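Local coordinates for protein c-di-GMP synthase (Capnocytophaga granulosa, PDB 6WT9) that synthesizes the second messenger 3',3'-c-di-GMP from two GTP molecules in a CBASS antiviral defence system, at residues Asn204-Asn216 with Glu223-Ile235. Sequence-based numbering, arbitrary orientation.
Sequences NRQIEYRGIQIYN and ENRDFPFLSIQRI
Y209 lying against L230 begins a worked example of how a beta hairpin can be tied to the helix that follows it: strands 212-216 and 221-226 form the hairpin at the border of the mixed sheet of this nucleotidyltransferase, and the second runs through N-cap residue F227 into helix 228-241. Centred in an inverse gamma turn, Y209 takes CB of L230 over one ring face, a CH-pi contact 4.0 Å from the centroid, while its CE1 meets F229 CB. With CG anti to the carbonyl carbon (chi1 -64°), the ring is carried along the helix, and the hydroxyl ends next to Q233 CG. R210 contributes its carbonyl. R225, bent at chi3, turns its guanidinium side-on so that NE and NH2 both donate to R210 O, NH2 at 2.9 Å, from the same face of the carbonyl plane; a cation-pi contact with Y195 further holds the guanidinium. At G211 the two segments come so close that its CA lies 3.2 Å from D226 O. The hydrogen-bonded antiparallel pair I212 and D226 follows, I212 N to D226 O and D226 N to I212 O, both 2.9 Å long. From this pair the I212 side chain splits its work, CD1 touching P228 CG at 3.7 Å and CG2 reaching F229 CE2, and L101 of strand 98-104 packs against all three residues. Q213 rests CB on E223 O. I214 sets CB against E223 CB, and E223, salt-bridged to K174, reaches N216, whose amide stands 84° from the carboxylate plane with ND2 3.4 Å from E223 OE2.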
# COMPACT_ATOMS: atom_id res chain seq x y z
N ASN A 204 -29.93 6.45 15.66
CA ASN A 204 -30.10 5.18 16.36
C ASN A 204 -29.91 3.99 15.42
O ASN A 204 -30.85 3.24 15.17
CB ASN A 204 -31.47 5.12 17.03
CG ASN A 204 -31.53 5.89 18.33
OD1 ASN A 204 -31.54 5.31 19.41
ND2 ASN A 204 -31.56 7.22 18.22
N ARG A 205 -28.70 3.84 14.91
CA ARG A 205 -28.37 2.71 14.04
C ARG A 205 -26.87 2.50 14.06
O ARG A 205 -26.10 3.43 14.32
CB ARG A 205 -28.86 2.94 12.61
CG ARG A 205 -28.23 4.14 11.93
CD ARG A 205 -28.56 4.17 10.44
NE ARG A 205 -27.96 3.05 9.73
CZ ARG A 205 -26.75 3.09 9.17
NH1 ARG A 205 -26.29 2.02 8.54
NH2 ARG A 205 -26.01 4.18 9.24
N GLN A 206 -26.46 1.26 13.79
CA GLN A 206 -25.05 0.93 13.68
C GLN A 206 -24.52 1.42 12.34
O GLN A 206 -24.97 0.98 11.28
CB GLN A 206 -24.84 -0.58 13.82
CG GLN A 206 -23.48 -1.07 13.35
CD GLN A 206 -23.48 -2.54 13.00
OE1 GLN A 206 -22.73 -2.98 12.12
NE2 GLN A 206 -24.31 -3.32 13.69
N ILE A 207 -23.56 2.35 12.38
CA ILE A 207 -22.92 2.78 11.14
C ILE A 207 -21.96 1.69 10.67
O ILE A 207 -21.52 0.82 11.43
CB ILE A 207 -22.19 4.12 11.32
CG1 ILE A 207 -20.87 3.94 12.06
CG2 ILE A 207 -23.08 5.11 12.07
CD1 ILE A 207 -20.04 5.20 12.13
N GLU A 208 -21.62 1.74 9.38
CA GLU A 208 -20.89 0.63 8.77
C GLU A 208 -19.42 0.65 9.17
O GLU A 208 -18.92 -0.30 9.78
CB GLU A 208 -21.05 0.67 7.25
CG GLU A 208 -20.47 -0.55 6.54
CD GLU A 208 -21.08 -1.86 7.02
OE1 GLU A 208 -22.23 -1.85 7.51
OE2 GLU A 208 -20.40 -2.90 6.92
N TYR A 209 -18.70 1.71 8.82
CA TYR A 209 -17.26 1.77 9.06
C TYR A 209 -16.98 2.47 10.39
O TYR A 209 -16.46 3.59 10.45
CB TYR A 209 -16.55 2.45 7.89
CG TYR A 209 -16.67 1.70 6.59
CD1 TYR A 209 -15.95 0.54 6.36
CD2 TYR A 209 -17.51 2.16 5.58
CE1 TYR A 209 -16.05 -0.14 5.16
CE2 TYR A 209 -17.62 1.48 4.38
CZ TYR A 209 -16.89 0.33 4.18
OH TYR A 209 -17.00 -0.35 2.99
N ARG A 210 -17.33 1.78 11.47
CA ARG A 210 -17.05 2.28 12.80
C ARG A 210 -15.58 2.16 13.19
O ARG A 210 -15.17 2.75 14.19
CB ARG A 210 -17.93 1.56 13.83
CG ARG A 210 -18.09 0.07 13.59
CD ARG A 210 -19.38 -0.43 14.23
NE ARG A 210 -19.64 -1.84 13.95
CZ ARG A 210 -19.47 -2.82 14.83
NH1 ARG A 210 -19.73 -4.08 14.48
NH2 ARG A 210 -19.06 -2.55 16.06
N GLY A 211 -14.79 1.43 12.41
CA GLY A 211 -13.37 1.34 12.64
C GLY A 211 -12.98 0.17 13.54
O GLY A 211 -13.82 -0.49 14.17
N ILE A 212 -11.68 -0.08 13.60
CA ILE A 212 -11.12 -1.11 14.46
C ILE A 212 -10.16 -0.45 15.43
O ILE A 212 -9.72 0.68 15.25
CB ILE A 212 -10.40 -2.22 13.66
CG1 ILE A 212 -9.20 -1.65 12.90
CG2 ILE A 212 -11.38 -2.90 12.71
CD1 ILE A 212 -8.42 -2.69 12.13
N GLN A 213 -9.84 -1.19 16.49
CA GLN A 213 -8.90 -0.75 17.52
C GLN A 213 -7.84 -1.83 17.69
O GLN A 213 -8.16 -2.95 18.09
CB GLN A 213 -9.62 -0.46 18.83
CG GLN A 213 -10.69 0.63 18.71
CD GLN A 213 -11.47 0.86 19.99
OE1 GLN A 213 -11.45 1.95 20.56
NE2 GLN A 213 -12.16 -0.18 20.45
N ILE A 214 -6.59 -1.49 17.39
CA ILE A 214 -5.50 -2.45 17.41
C ILE A 214 -5.12 -2.75 18.85
O ILE A 214 -5.00 -1.85 19.68
CB ILE A 214 -4.30 -1.92 16.61
CG1 ILE A 214 -4.74 -1.51 15.21
CG2 ILE A 214 -3.19 -2.95 16.56
CD1 ILE A 214 -5.37 -2.62 14.41
N TYR A 215 -4.92 -4.03 19.15
CA TYR A 215 -4.48 -4.43 20.48
C TYR A 215 -2.99 -4.16 20.64
O TYR A 215 -2.19 -4.51 19.76
CB TYR A 215 -4.78 -5.90 20.74
CG TYR A 215 -4.19 -6.40 22.04
CD1 TYR A 215 -4.67 -5.93 23.26
CD2 TYR A 215 -3.15 -7.32 22.06
CE1 TYR A 215 -4.14 -6.37 24.45
CE2 TYR A 215 -2.61 -7.77 23.25
CZ TYR A 215 -3.11 -7.29 24.44
OH TYR A 215 -2.58 -7.73 25.63
N ASN A 216 -2.62 -3.55 21.76
CA ASN A 216 -1.23 -3.22 22.06
C ASN A 216 -0.78 -4.12 23.21
O ASN A 216 -1.18 -3.91 24.36
CB ASN A 216 -1.09 -1.74 22.42
CG ASN A 216 0.35 -1.28 22.44
OD1 ASN A 216 1.24 -1.98 22.92
ND2 ASN A 216 0.59 -0.08 21.91
N GLU A 223 -5.49 0.32 20.78
CA GLU A 223 -5.07 1.53 20.09
C GLU A 223 -6.30 2.30 19.59
O GLU A 223 -7.42 1.79 19.56
CB GLU A 223 -4.14 1.19 18.93
CG GLU A 223 -2.82 0.53 19.34
CD GLU A 223 -1.82 1.51 19.94
OE1 GLU A 223 -2.13 2.11 21.00
OE2 GLU A 223 -0.74 1.68 19.36
N ASN A 224 -6.06 3.54 19.19
CA ASN A 224 -7.15 4.38 18.72
C ASN A 224 -7.69 3.88 17.38
O ASN A 224 -7.13 2.97 16.75
CB ASN A 224 -6.71 5.84 18.61
CG ASN A 224 -6.53 6.49 19.96
OD1 ASN A 224 -7.14 6.08 20.95
ND2 ASN A 224 -5.70 7.53 20.01
N ARG A 225 -8.79 4.50 16.95
CA ARG A 225 -9.53 4.03 15.79
C ARG A 225 -8.68 4.06 14.52
O ARG A 225 -7.96 5.02 14.25
CB ARG A 225 -10.77 4.91 15.59
CG ARG A 225 -12.09 4.24 15.92
CD ARG A 225 -13.19 5.29 16.01
NE ARG A 225 -14.37 4.94 15.22
CZ ARG A 225 -15.40 5.75 15.02
NH1 ARG A 225 -15.39 6.97 15.55
NH2 ARG A 225 -16.43 5.36 14.30
N ASP A 226 -8.78 2.98 13.75
CA ASP A 226 -8.25 2.91 12.40
C ASP A 226 -9.35 2.45 11.46
O ASP A 226 -10.29 1.76 11.88
CB ASP A 226 -7.04 1.97 12.30
CG ASP A 226 -5.81 2.52 12.98
OD1 ASP A 226 -5.67 3.76 13.04
OD2 ASP A 226 -4.97 1.72 13.44
N PHE A 227 -9.24 2.83 10.19
CA PHE A 227 -10.28 2.57 9.19
C PHE A 227 -9.65 1.97 7.94
O PHE A 227 -9.62 2.59 6.88
CB PHE A 227 -11.05 3.85 8.86
CG PHE A 227 -11.68 4.51 10.06
CD1 PHE A 227 -10.95 5.40 10.84
CD2 PHE A 227 -12.99 4.25 10.40
CE1 PHE A 227 -11.53 6.01 11.94
CE2 PHE A 227 -13.58 4.86 11.50
CZ PHE A 227 -12.84 5.74 12.27
N PRO A 228 -9.14 0.73 8.04
CA PRO A 228 -8.45 0.14 6.88
C PRO A 228 -9.40 -0.32 5.79
O PRO A 228 -9.08 -0.23 4.60
CB PRO A 228 -7.69 -1.03 7.51
CG PRO A 228 -8.54 -1.45 8.66
CD PRO A 228 -9.17 -0.18 9.19
N PHE A 229 -10.57 -0.83 6.18
CA PHE A 229 -11.51 -1.35 5.19
C PHE A 229 -12.18 -0.21 4.43
O PHE A 229 -12.43 -0.33 3.22
CB PHE A 229 -12.55 -2.23 5.88
CG PHE A 229 -11.96 -3.22 6.83
CD1 PHE A 229 -10.88 -4.01 6.45
CD2 PHE A 229 -12.46 -3.36 8.11
CE1 PHE A 229 -10.33 -4.92 7.33
CE2 PHE A 229 -11.91 -4.26 8.99
CZ PHE A 229 -10.85 -5.04 8.60
N LEU A 230 -12.48 0.89 5.12
CA LEU A 230 -13.01 2.07 4.44
C LEU A 230 -11.99 2.65 3.47
O LEU A 230 -12.34 3.06 2.36
CB LEU A 230 -13.44 3.12 5.46
CG LEU A 230 -13.89 4.48 4.93
CD1 LEU A 230 -15.08 4.31 3.98
CD2 LEU A 230 -14.25 5.41 6.07
N SER A 231 -10.72 2.68 3.87
CA SER A 231 -9.67 3.17 2.98
C SER A 231 -9.54 2.28 1.75
O SER A 231 -9.42 2.78 0.63
CB SER A 231 -8.34 3.25 3.74
OG SER A 231 -8.45 4.09 4.87
N ILE A 232 -9.55 0.96 1.95
CA ILE A 232 -9.45 0.03 0.83
C ILE A 232 -10.61 0.23 -0.14
O ILE A 232 -10.42 0.33 -1.36
CB ILE A 232 -9.39 -1.42 1.34
CG1 ILE A 232 -8.03 -1.71 1.97
CG2 ILE A 232 -9.70 -2.40 0.22
CD1 ILE A 232 -7.97 -3.03 2.71
N GLN A 233 -11.83 0.29 0.39
CA GLN A 233 -13.01 0.38 -0.46
C GLN A 233 -13.04 1.70 -1.23
O GLN A 233 -13.46 1.74 -2.39
CB GLN A 233 -14.28 0.20 0.38
CG GLN A 233 -15.53 -0.12 -0.43
CD GLN A 233 -16.28 1.13 -0.86
OE1 GLN A 233 -16.38 2.09 -0.11
NE2 GLN A 233 -16.80 1.11 -2.09
N ARG A 234 -12.59 2.79 -0.60
CA ARG A 234 -12.59 4.08 -1.28
C ARG A 234 -11.54 4.13 -2.38
O ARG A 234 -11.78 4.72 -3.45
CB ARG A 234 -12.38 5.21 -0.27
CG ARG A 234 -13.65 5.62 0.45
CD ARG A 234 -13.45 6.82 1.37
NE ARG A 234 -14.73 7.29 1.91
CZ ARG A 234 -14.86 8.23 2.84
NH1 ARG A 234 -13.79 8.81 3.35
NH2 ARG A 234 -16.07 8.58 3.26
N ILE A 235 -10.37 3.53 -2.16
CA ILE A 235 -9.33 3.52 -3.18
C ILE A 235 -9.76 2.68 -4.38
O ILE A 235 -9.61 3.09 -5.53
CB ILE A 235 -8.00 3.02 -2.59
CG1 ILE A 235 -7.45 4.01 -1.56
CG2 ILE A 235 -6.97 2.79 -3.70
CD1 ILE A 235 -6.17 3.56 -0.90